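Local coordinates for FEZ-1 protein (Fluoribacter gormanii, PDB 5WCK) that is a monomeric subclass B3 metallo-beta-lactamase that probably hydrolyses the beta-lactam ring of antibiotics at a site holding two zinc ions, at residues 198-203 / 251-256; 181-186 / 194-199; 170-175 / 243-248. The protein carries 2 engineered substitutions. One frame throughout, in Å; residues are numbered along the deposited sequence. Where two conformers were deposited one is given.

Contact 1: 198-203 / 251-256; sequences HSIKVL and NDFYTE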
loop_
_atom_site.group_PDB
_atom_site.type_symbol
_atom_site.label_atom_id
_atom_site.label_comp_id
_atom_site.label_asym_id
_atom_site.label_seq_id
_atom_site.Cartn_x
_atom_site.Cartn_y
_atom_site.Cartn_z
ATOM N N HIS A 198 3.400 -3.412 17.712
ATOM C CA HIS A 198 4.371 -4.182 16.960
ATOM C C HIS A 198 4.751 -3.449 15.673
ATOM O O HIS A 198 5.928 -3.365 15.326
ATOM C CB HIS A 198 3.842 -5.589 16.659
ATOM C CG HIS A 198 4.776 -6.384 15.824
ATOM N ND1 HIS A 198 5.986 -6.850 16.316
ATOM C CD2 HIS A 198 4.710 -6.761 14.535
ATOM C CE1 HIS A 198 6.605 -7.512 15.350
ATOM N NE2 HIS A 198 5.869 -7.455 14.255
ATOM N N SER A 199 3.753 -2.911 14.959
ATOM C CA SER A 199 4.014 -2.172 13.730
ATOM C C SER A 199 4.942 -0.982 14.006
ATOM O O SER A 199 5.825 -0.676 13.214
ATOM C CB SER A 199 2.764 -1.702 13.086
ATOM O OG SER A 199 2.041 -2.790 12.552
ATOM N N ILE A 200 4.668 -0.271 15.091
ATOM C CA ILE A 200 5.511 0.879 15.481
ATOM C C ILE A 200 6.952 0.412 15.709
ATOM O O ILE A 200 7.900 1.037 15.207
ATOM C CB ILE A 200 4.939 1.602 16.709
ATOM C CG1 ILE A 200 3.628 2.301 16.346
ATOM C CG2 ILE A 200 5.954 2.577 17.286
ATOM C CD1 ILE A 200 2.779 2.670 17.507
ATOM N N LYS A 201 7.114 -0.674 16.460
ATOM C CA LYS A 201 8.466 -1.167 16.725
ATOM C C LYS A 201 9.178 -1.498 15.404
ATOM O O LYS A 201 10.359 -1.130 15.216
ATOM C CB LYS A 201 8.416 -2.365 17.670
ATOM C CG LYS A 201 9.774 -2.963 17.965
ATOM C CD LYS A 201 9.675 -4.113 18.941
ATOM C CE LYS A 201 11.036 -4.700 19.279
ATOM N NZ LYS A 201 10.897 -5.854 20.202
ATOM N N VAL A 202 8.503 -2.227 14.504
ATOM C CA VAL A 202 9.079 -2.640 13.204
ATOM C C VAL A 202 9.448 -1.399 12.385
ATOM O O VAL A 202 10.568 -1.299 11.852
ATOM C CB VAL A 202 8.101 -3.539 12.423
ATOM C CG1 VAL A 202 8.443 -3.686 10.939
ATOM C CG2 VAL A 202 7.979 -4.894 13.107
ATOM N N LEU A 203 8.508 -0.462 12.254
ATOM C CA LEU A 203 8.742 0.679 11.365
ATOM C C LEU A 203 9.808 1.643 11.927
ATOM O O LEU A 203 10.618 2.216 11.147
ATOM C CB LEU A 203 7.407 1.381 11.118
ATOM C CG LEU A 203 6.458 0.619 10.209
ATOM C CD1 LEU A 203 5.096 1.282 10.256
ATOM C CD2 LEU A 203 6.965 0.515 8.775
ATOM N N ASN A 251 2.968 8.480 17.529
ATOM C CA ASN A 251 2.443 9.395 18.520
ATOM C C ASN A 251 0.912 9.478 18.388
ATOM O O ASN A 251 0.209 9.483 19.396
ATOM C CB ASN A 251 3.131 10.756 18.412
ATOM C CG ASN A 251 4.536 10.724 18.986
ATOM O OD1 ASN A 251 4.827 9.913 19.863
ATOM N ND2 ASN A 251 5.415 11.583 18.484
ATOM N N ASP A 252 0.387 9.537 17.153
ATOM C CA ASP A 252 -1.063 9.587 16.898
ATOM C C ASP A 252 -1.754 8.354 17.506
ATOM O O ASP A 252 -2.850 8.460 18.072
ATOM C CB ASP A 252 -1.377 9.675 15.405
ATOM C CG ASP A 252 -0.982 10.982 14.730
ATOM O OD1 ASP A 252 -0.692 11.958 15.462
ATOM O OD2 ASP A 252 -0.939 11.011 13.451
ATOM N N PHE A 253 -1.126 7.184 17.377
ATOM C CA PHE A 253 -1.683 5.966 17.919
ATOM C C PHE A 253 -1.788 6.090 19.445
ATOM O O PHE A 253 -2.850 5.802 20.031
ATOM C CB PHE A 253 -0.876 4.722 17.524
ATOM C CG PHE A 253 -1.234 3.521 18.357
ATOM C CD1 PHE A 253 -2.362 2.767 18.080
ATOM C CD2 PHE A 253 -0.484 3.175 19.469
ATOM C CE1 PHE A 253 -2.724 1.711 18.891
ATOM C CE2 PHE A 253 -0.833 2.105 20.272
ATOM C CZ PHE A 253 -1.955 1.375 19.983
ATOM N N TYR A 254 -0.703 6.518 20.096
ATOM C CA TYR A 254 -0.702 6.648 21.552
ATOM C C TYR A 254 -1.626 7.768 22.027
ATOM O O TYR A 254 -2.211 7.669 23.109
ATOM C CB TYR A 254 0.716 6.763 22.108
ATOM C CG TYR A 254 1.370 5.421 22.314
ATOM C CD1 TYR A 254 1.166 4.704 23.481
ATOM C CD2 TYR A 254 2.112 4.824 21.316
ATOM C CE1 TYR A 254 1.724 3.456 23.666
ATOM C CE2 TYR A 254 2.675 3.580 21.479
ATOM C CZ TYR A 254 2.481 2.894 22.658
ATOM O OH TYR A 254 3.047 1.675 22.804
ATOM N N THR A 255 -1.781 8.824 21.229
ATOM C CA THR A 255 -2.740 9.870 21.535
ATOM C C THR A 255 -4.169 9.293 21.545
ATOM O O THR A 255 -4.990 9.648 22.424
ATOM C CB THR A 255 -2.618 11.048 20.563
ATOM O OG1 THR A 255 -1.341 11.639 20.801
ATOM C CG2 THR A 255 -3.714 12.076 20.773
ATOM N N GLU A 256 -4.489 8.464 20.554
ATOM C CA GLU A 256 -5.834 7.879 20.448
ATOM C C GLU A 256 -6.040 6.860 21.575
ATOM O O GLU A 256 -7.115 6.771 22.152
ATOM C CB GLU A 256 -6.074 7.257 19.074
ATOM C CG GLU A 256 -7.453 6.683 18.904
ATOM C CD GLU A 256 -8.636 7.638 19.061
ATOM O OE1 GLU A 256 -9.761 7.120 19.306
ATOM O OE2 GLU A 256 -8.445 8.885 18.918
#

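Contact 2: 181-186 / 194-199; sequences YKLVDN and EDYKHS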
loop_
_atom_site.group_PDB
_atom_site.type_symbol
_atom_site.label_atom_id
_atom_site.label_comp_id
_atom_site.label_asym_id
_atom_site.label_seq_id
_atom_site.Cartn_x
_atom_site.Cartn_y
_atom_site.Cartn_z
ATOM N N TYR A 181 -12.437 3.201 15.443
ATOM C CA TYR A 181 -11.757 1.934 15.790
ATOM C C TYR A 181 -11.690 1.838 17.320
ATOM O O TYR A 181 -11.416 2.828 17.907
ATOM C CB TYR A 181 -10.318 1.974 15.271
ATOM C CG TYR A 181 -10.078 1.359 13.916
ATOM C CD1 TYR A 181 -11.114 1.142 13.029
ATOM C CD2 TYR A 181 -8.804 0.988 13.532
ATOM C CE1 TYR A 181 -10.881 0.582 11.789
ATOM C CE2 TYR A 181 -8.556 0.421 12.298
ATOM C CZ TYR A 181 -9.602 0.209 11.423
ATOM O OH TYR A 181 -9.381 -0.362 10.206
ATOM N N LYS A 182 -11.883 0.651 17.900
ATOM C CA LYS A 182 -11.805 0.452 19.371
ATOM C C LYS A 182 -10.460 -0.212 19.695
ATOM O O LYS A 182 -10.198 -1.273 19.200
ATOM C CB LYS A 182 -12.992 -0.403 19.808
ATOM C CG LYS A 182 -13.114 -0.738 21.306
ATOM C CD LYS A 182 -14.132 -1.427 22.168
ATOM C CE LYS A 182 -15.442 -0.684 22.063
ATOM N NZ LYS A 182 -15.398 0.583 22.827
ATOM N N LEU A 183 -9.650 0.448 20.520
ATOM C CA LEU A 183 -8.300 -0.072 20.829
ATOM C C LEU A 183 -8.241 -0.817 22.170
ATOM O O LEU A 183 -7.216 -1.405 22.433
ATOM C CB LEU A 183 -7.355 1.130 20.878
ATOM C CG LEU A 183 -7.199 1.885 19.560
ATOM C CD1 LEU A 183 -6.273 3.078 19.760
ATOM C CD2 LEU A 183 -6.669 0.971 18.467
ATOM N N VAL A 184 -9.298 -0.733 22.971
ATOM C CA VAL A 184 -9.334 -1.323 24.309
ATOM C C VAL A 184 -10.497 -2.322 24.321
ATOM O O VAL A 184 -11.628 -1.918 24.013
ATOM C CB VAL A 184 -9.568 -0.249 25.387
ATOM C CG1 VAL A 184 -9.641 -0.859 26.784
ATOM C CG2 VAL A 184 -8.514 0.858 25.320
ATOM N N ASP A 185 -10.191 -3.571 24.655
ATOM C CA ASP A 185 -11.207 -4.643 24.745
ATOM C C ASP A 185 -12.013 -4.736 23.434
ATOM O O ASP A 185 -13.252 -4.861 23.428
ATOM C CB ASP A 185 -12.089 -4.406 25.974
ATOM C CG ASP A 185 -11.326 -4.515 27.284
ATOM O OD1 ASP A 185 -10.388 -5.323 27.346
ATOM O OD2 ASP A 185 -11.670 -3.774 28.204
ATOM N N ASN A 186 -11.299 -4.712 22.300
ATOM C CA ASN A 186 -11.933 -4.895 21.005
ATOM C C ASN A 186 -12.497 -6.319 20.922
ATOM O O ASN A 186 -11.780 -7.305 21.136
ATOM C CB ASN A 186 -10.931 -4.607 19.888
ATOM C CG ASN A 186 -11.572 -4.549 18.519
ATOM O OD1 ASN A 186 -12.196 -5.521 18.087
ATOM N ND2 ASN A 186 -11.425 -3.424 17.835
ATOM N N GLU A 194 -1.996 -4.352 20.451
ATOM C CA GLU A 194 -0.699 -5.036 20.465
ATOM C C GLU A 194 -0.098 -5.031 19.054
ATOM O O GLU A 194 1.124 -4.882 18.879
ATOM C CB GLU A 194 -0.867 -6.457 20.995
ATOM C CG GLU A 194 -1.366 -6.494 22.433
ATOM C CD GLU A 194 -1.675 -7.904 22.913
ATOM O OE1 GLU A 194 -0.819 -8.785 22.691
ATOM O OE2 GLU A 194 -2.773 -8.126 23.479
ATOM N N ASP A 195 -0.965 -5.185 18.050
ATOM C CA ASP A 195 -0.564 -5.209 16.647
ATOM C C ASP A 195 -0.010 -3.842 16.208
ATOM O O ASP A 195 1.063 -3.781 15.593
ATOM C CB ASP A 195 -1.722 -5.692 15.766
ATOM C CG ASP A 195 -1.812 -7.211 15.666
ATOM O OD1 ASP A 195 -1.049 -7.930 16.377
ATOM O OD2 ASP A 195 -2.650 -7.682 14.873
ATOM N N TYR A 196 -0.726 -2.760 16.515
ATOM C CA TYR A 196 -0.220 -1.407 16.211
ATOM C C TYR A 196 1.146 -1.201 16.882
ATOM O O TYR A 196 2.060 -0.603 16.272
ATOM C CB TYR A 196 -1.193 -0.322 16.682
ATOM C CG TYR A 196 -2.313 0.028 15.734
ATOM C CD1 TYR A 196 -2.101 0.882 14.666
ATOM C CD2 TYR A 196 -3.612 -0.398 15.955
ATOM C CE1 TYR A 196 -3.132 1.274 13.818
ATOM C CE2 TYR A 196 -4.648 -0.063 15.090
ATOM C CZ TYR A 196 -4.412 0.804 14.031
ATOM O OH TYR A 196 -5.432 1.193 13.197
ATOM N N LYS A 197 1.278 -1.651 18.129
ATOM C CA LYS A 197 2.548 -1.453 18.863
ATOM C C LYS A 197 3.686 -2.201 18.179
ATOM O O LYS A 197 4.795 -1.683 18.041
ATOM C CB LYS A 197 2.377 -1.844 20.333
ATOM C CG LYS A 197 1.450 -0.908 21.086
ATOM C CD LYS A 197 1.055 -1.391 22.467
ATOM C CE LYS A 197 -0.082 -0.594 23.066
ATOM N NZ LYS A 197 -0.419 -1.117 24.420
ATOM N N HIS A 198 3.400 -3.412 17.712
ATOM C CA HIS A 198 4.371 -4.182 16.960
ATOM C C HIS A 198 4.751 -3.449 15.673
ATOM O O HIS A 198 5.928 -3.365 15.326
ATOM C CB HIS A 198 3.842 -5.589 16.659
ATOM C CG HIS A 198 4.776 -6.384 15.824
ATOM N ND1 HIS A 198 5.986 -6.850 16.316
ATOM C CD2 HIS A 198 4.710 -6.761 14.535
ATOM C CE1 HIS A 198 6.605 -7.512 15.350
ATOM N NE2 HIS A 198 5.869 -7.455 14.255
ATOM N N SER A 199 3.753 -2.911 14.959
ATOM C CA SER A 199 4.014 -2.172 13.730
ATOM C C SER A 199 4.942 -0.982 14.006
ATOM O O SER A 199 5.825 -0.676 13.214
ATOM C CB SER A 199 2.764 -1.702 13.086
ATOM O OG SER A 199 2.041 -2.790 12.552
#

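Contact 3: 170-175 / 243-248; sequences VIIGSI and KNYIEQ. With SO4 (sulfate ion), chain J.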
loop_
_atom_site.group_PDB
_atom_site.type_symbol
_atom_site.label_atom_id
_atom_site.label_comp_id
_atom_site.label_asym_id
_atom_site.label_seq_id
_atom_site.Cartn_x
_atom_site.Cartn_y
_atom_site.Cartn_z
ATOM N N VAL A 170 10.297 1.979 0.789
ATOM C CA VAL A 170 9.348 1.498 1.753
ATOM C C VAL A 170 7.974 2.070 1.375
ATOM O O VAL A 170 7.778 3.269 1.419
ATOM C CB VAL A 170 9.719 1.914 3.187
ATOM C CG1 VAL A 170 8.666 1.425 4.167
ATOM C CG2 VAL A 170 11.101 1.447 3.606
ATOM N N ILE A 171 7.038 1.186 1.017
ATOM C CA ILE A 171 5.638 1.590 0.809
ATOM C C ILE A 171 4.859 1.267 2.094
ATOM O O ILE A 171 4.448 0.111 2.317
ATOM C CB ILE A 171 5.033 0.912 -0.437
ATOM C CG1 ILE A 171 5.879 1.096 -1.699
ATOM C CG2 ILE A 171 3.603 1.391 -0.678
ATOM C CD1 ILE A 171 5.517 0.167 -2.865
ATOM N N ILE A 172 4.706 2.269 2.957
ATOM C CA ILE A 172 4.029 2.098 4.245
ATOM C C ILE A 172 2.572 1.716 3.972
ATOM O O ILE A 172 1.853 2.411 3.241
ATOM C CB ILE A 172 4.167 3.361 5.117
ATOM C CG1 ILE A 172 5.637 3.618 5.465
ATOM C CG2 ILE A 172 3.317 3.234 6.367
ATOM C CD1 ILE A 172 5.922 4.875 6.252
ATOM N N GLY A 173 2.142 0.581 4.504
ATOM C CA GLY A 173 0.782 0.080 4.211
ATOM C C GLY A 173 -0.343 0.949 4.738
ATOM O O GLY A 173 -1.356 1.065 4.049
ATOM N N SER A 174 -0.134 1.401 5.974
ATOM C CA SER A 174 -0.896 2.315 6.876
ATOM C C SER A 174 -0.752 1.862 8.324
ATOM O O SER A 174 -0.950 0.707 8.570
ATOM C CB SER A 174 -2.391 2.449 6.646
ATOM O OG SER A 174 -2.982 3.250 7.636
ATOM N N ILE A 175 -0.516 2.815 9.226
ATOM C CA ILE A 175 -0.604 2.565 10.699
ATOM C C ILE A 175 -1.582 3.608 11.283
ATOM O O ILE A 175 -1.463 3.962 12.428
ATOM C CB ILE A 175 0.733 2.478 11.450
ATOM C CG1 ILE A 175 1.614 3.687 11.177
ATOM C CG2 ILE A 175 1.437 1.184 11.109
ATOM C CD1 ILE A 175 2.639 3.854 12.250
ATOM N N LYS A 243 11.263 8.968 8.696
ATOM C CA LYS A 243 11.471 8.870 10.169
ATOM C C LYS A 243 10.384 9.677 10.889
ATOM O O LYS A 243 9.737 9.220 11.813
ATOM C CB LYS A 243 12.879 9.391 10.503
ATOM C CG LYS A 243 13.145 9.752 11.953
ATOM C CD LYS A 243 14.590 10.165 12.180
ATOM C CE LYS A 243 14.792 11.662 12.178
ATOM N NZ LYS A 243 16.135 12.003 12.704
ATOM N N ASN A 244 10.164 10.915 10.432
ATOM C CA ASN A 244 9.279 11.823 11.129
ATOM C C ASN A 244 7.824 11.366 10.977
ATOM O O ASN A 244 7.024 11.503 11.902
ATOM C CB ASN A 244 9.445 13.246 10.603
ATOM C CG ASN A 244 10.730 13.908 11.039
ATOM O OD1 ASN A 244 11.436 13.419 11.926
ATOM N ND2 ASN A 244 11.055 15.006 10.369
ATOM N N TYR A 245 7.472 10.824 9.802
ATOM C CA TYR A 245 6.095 10.365 9.563
ATOM C C TYR A 245 5.778 9.158 10.445
ATOM O O TYR A 245 4.735 9.093 11.076
ATOM C CB TYR A 245 5.869 10.016 8.089
ATOM C CG TYR A 245 4.506 9.417 7.839
ATOM C CD1 TYR A 245 3.375 10.215 7.810
ATOM C CD2 TYR A 245 4.326 8.051 7.677
ATOM C CE1 TYR A 245 2.113 9.674 7.622
ATOM C CE2 TYR A 245 3.070 7.500 7.471
ATOM C CZ TYR A 245 1.958 8.309 7.449
ATOM O OH TYR A 245 0.696 7.816 7.289
ATOM N N ILE A 246 6.691 8.191 10.477
ATOM C CA ILE A 246 6.512 7.023 11.346
ATOM C C ILE A 246 6.370 7.475 12.804
ATOM O O ILE A 246 5.474 7.023 13.546
ATOM C CB ILE A 246 7.649 6.015 11.140
ATOM C CG1 ILE A 246 7.528 5.336 9.770
ATOM C CG2 ILE A 246 7.656 4.993 12.271
ATOM C CD1 ILE A 246 8.808 4.735 9.262
ATOM N N GLU A 247 7.237 8.377 13.261
ATOM C CA GLU A 247 7.152 8.864 14.650
ATOM C C GLU A 247 5.823 9.595 14.903
ATOM O O GLU A 247 5.216 9.420 15.945
ATOM C CB GLU A 247 8.338 9.778 14.990
ATOM C CG GLU A 247 8.331 10.280 16.414
ATOM C CD GLU A 247 8.730 9.287 17.499
ATOM O OE1 GLU A 247 9.150 8.172 17.158
ATOM O OE2 GLU A 247 8.619 9.636 18.695
ATOM N N GLN A 248 5.357 10.394 13.941
ATOM C CA GLN A 248 4.098 11.103 14.070
ATOM C C GLN A 248 2.931 10.108 14.195
ATOM O O GLN A 248 2.062 10.281 15.010
ATOM C CB GLN A 248 3.849 12.033 12.883
ATOM C CG GLN A 248 2.550 12.819 13.002
ATOM C CD GLN A 248 2.606 13.775 14.168
ATOM O OE1 GLN A 248 3.530 14.582 14.288
ATOM N NE2 GLN A 248 1.634 13.666 15.063
HETATM S S SO4 J . -2.011 10.371 7.789
HETATM O O1 SO4 J . -2.968 10.750 6.734
HETATM O O2 SO4 J . -1.383 9.059 7.453
HETATM O O3 SO4 J . -0.960 11.412 7.901
HETATM O O4 SO4 J . -2.747 10.243 9.070
HETATM O O HOH W 1 -0.400 5.548 8.370
#

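Contact 1: 198-203 / 251-256
Ile200 shows how far a single aliphatic branch can carry the contact between two helices, for here it is the one residue of 198-203 that reaches Phe253 and Tyr254. The CA atoms of Ile200 and Phe253 are 9.1 Å apart, and side chains from both helices fill that gap, burying about 94 Å² between the segments. From CB, which faces the other helix, CG1 leaves beside the backbone N and anti to the carbonyl carbon (chi1 -68°), while the shorter CG2 branch turns back beside that carbonyl carbon. An almost fully extended second torsion (chi2 162°) then drives CD1 forward until it lies 3.8 Å from CD2 of Phe253. On the same methyl, CE2 of Tyr254 is slightly farther, 4.1 Å from CD1, so one methyl touches two neighbouring rings, each at a slant. The rings are also set against each other: CE2 of Phe253 stands 4.0 Å above the plane of the Tyr254 ring, displaced toward its rim. Beyond the segments, Phe253 meets the ring of Tyr196 with planes about 25° apart and packs on Ala193 and Lys197. In this way helix 239-262 lies along helix 192-204 on the outer layer of the alpha-beta/beta-alpha sandwich, with the Phe253 side chain about 14 Å from a bound zinc ion. Every atom that meets across the segments is carbon. The pairing therefore rests on dispersion and on the exclusion of water, with no directional bond to fix its geometry.

Contact 2: 181-186 / 194-199
The polar end of Tyr196 and the ring of Tyr181 illustrate how a hydroxyl can be packed against an aromatic edge while bonding elsewhere. Tyr196 OH lies near the plane of the Tyr181 ring, 3.3 Å from CE2 and 3.4 Å from CD2 of that ring, so the oxygen faces ring hydrogens that carry a slight positive charge. The two side chains cross at about a right angle. Both hydroxyls have backbone carbonyl partners outside the segments: Tyr196 OH bonds to Gly176 O, and Tyr181 OH bonds to His149 O.

Apolar contact comes from Leu183, whose CD2 methyl reaches CE2 of Tyr196 at 4.1 Å, with Tyr196 CD2 at nearly the same distance. This methyl approaches the Tyr196 ring obliquely, on a side chain that runs across it. In this metallo-beta-lactamase fold, the loop between strand 165-172 and helix 192-204 passes beside the zinc site. The Tyr181 side chain comes about 3 Å from that of the zinc ligand His73, and its ring also meets His110 and Phe109, so the packing forms part of the second shell of the metal site.

Hydrogen bonds from the Asn186 amide tie the loop to itself. Asn186 ND2 donates to Lys182 O over 2.8 Å with an N-H...O angle of 169°, meeting a lone pair in the carbonyl plane. CG of Asn186 is anti to the backbone N (chi1 -170°), which brings the amide back to the carbonyl of Lys182, and its OD1 accepts from Tyr189 N. From helix 239-262, Gln260 NE2 bonds to Tyr181 O and its OE1 to Leu183 N.

Contact 3: 170-175 / 243-248
Ile172 and Ile175 meet Tyr245 and Ile246 where strand 165-172 runs out into a loop, a strand end packed on a helix within the alpha-beta/beta-alpha sandwich of metallo-beta-lactamases. Val170 opens the segment inside the sheet, bonded through its backbone to Ile210 and Leu212. Two residues on, Ile172 reaches the helix with CD1, which lies 3.8 Å from CD2 of Tyr245, near the plane of that ring and at its edge. The same methyl is 3.9 Å from CG1 of Ile246, so it bridges consecutive residues of the helix. Gly173 then turns its carbonyl to the zinc ligand His71, accepting from ND1, and is also hydrogen-bonded to Ser214 OG; this puts the residue just past the strand in the second shell of the metal site. Ser174 OG bonds to Gly176 N. Ile175 comes near the helix through CD1, which is 4.4 Å from Ile246 O.

The Tyr245 ring, with CG anti to its backbone N (chi1 175°), crosses the gap so that its OH end lies beside a sulfate, probably from the crystallisation liquor. A water links the two segments there, accepting from Ile175 N at 2.9 Å and donating to Tyr245 OH at 2.7 Å.

Contacts 1 and 2 share helix 192-204, contacts 1 and 3 share helix 239-262, and all three contacts lie on the same side of the chain's centre. The centres of contact 1 and contact 2, and of contact 1 and contact 3, are 9 Å apart, whereas those of contacts 2 and 3 are 17 Å apart, which puts contact 1 between the other two, although those also touch. In sequence, 170-175 comes first, then 181-186, helix 192-204 and finally helix 239-262; contact 2 is nested within the loop closed by contact 3, and contacts 1 and 3 alternate. Ser199 CB lies 3.7 Å from Ile175 CG2. Helix 239-262 packs on both the strand end and helix 192-204, which carry residues close to the zinc ligands.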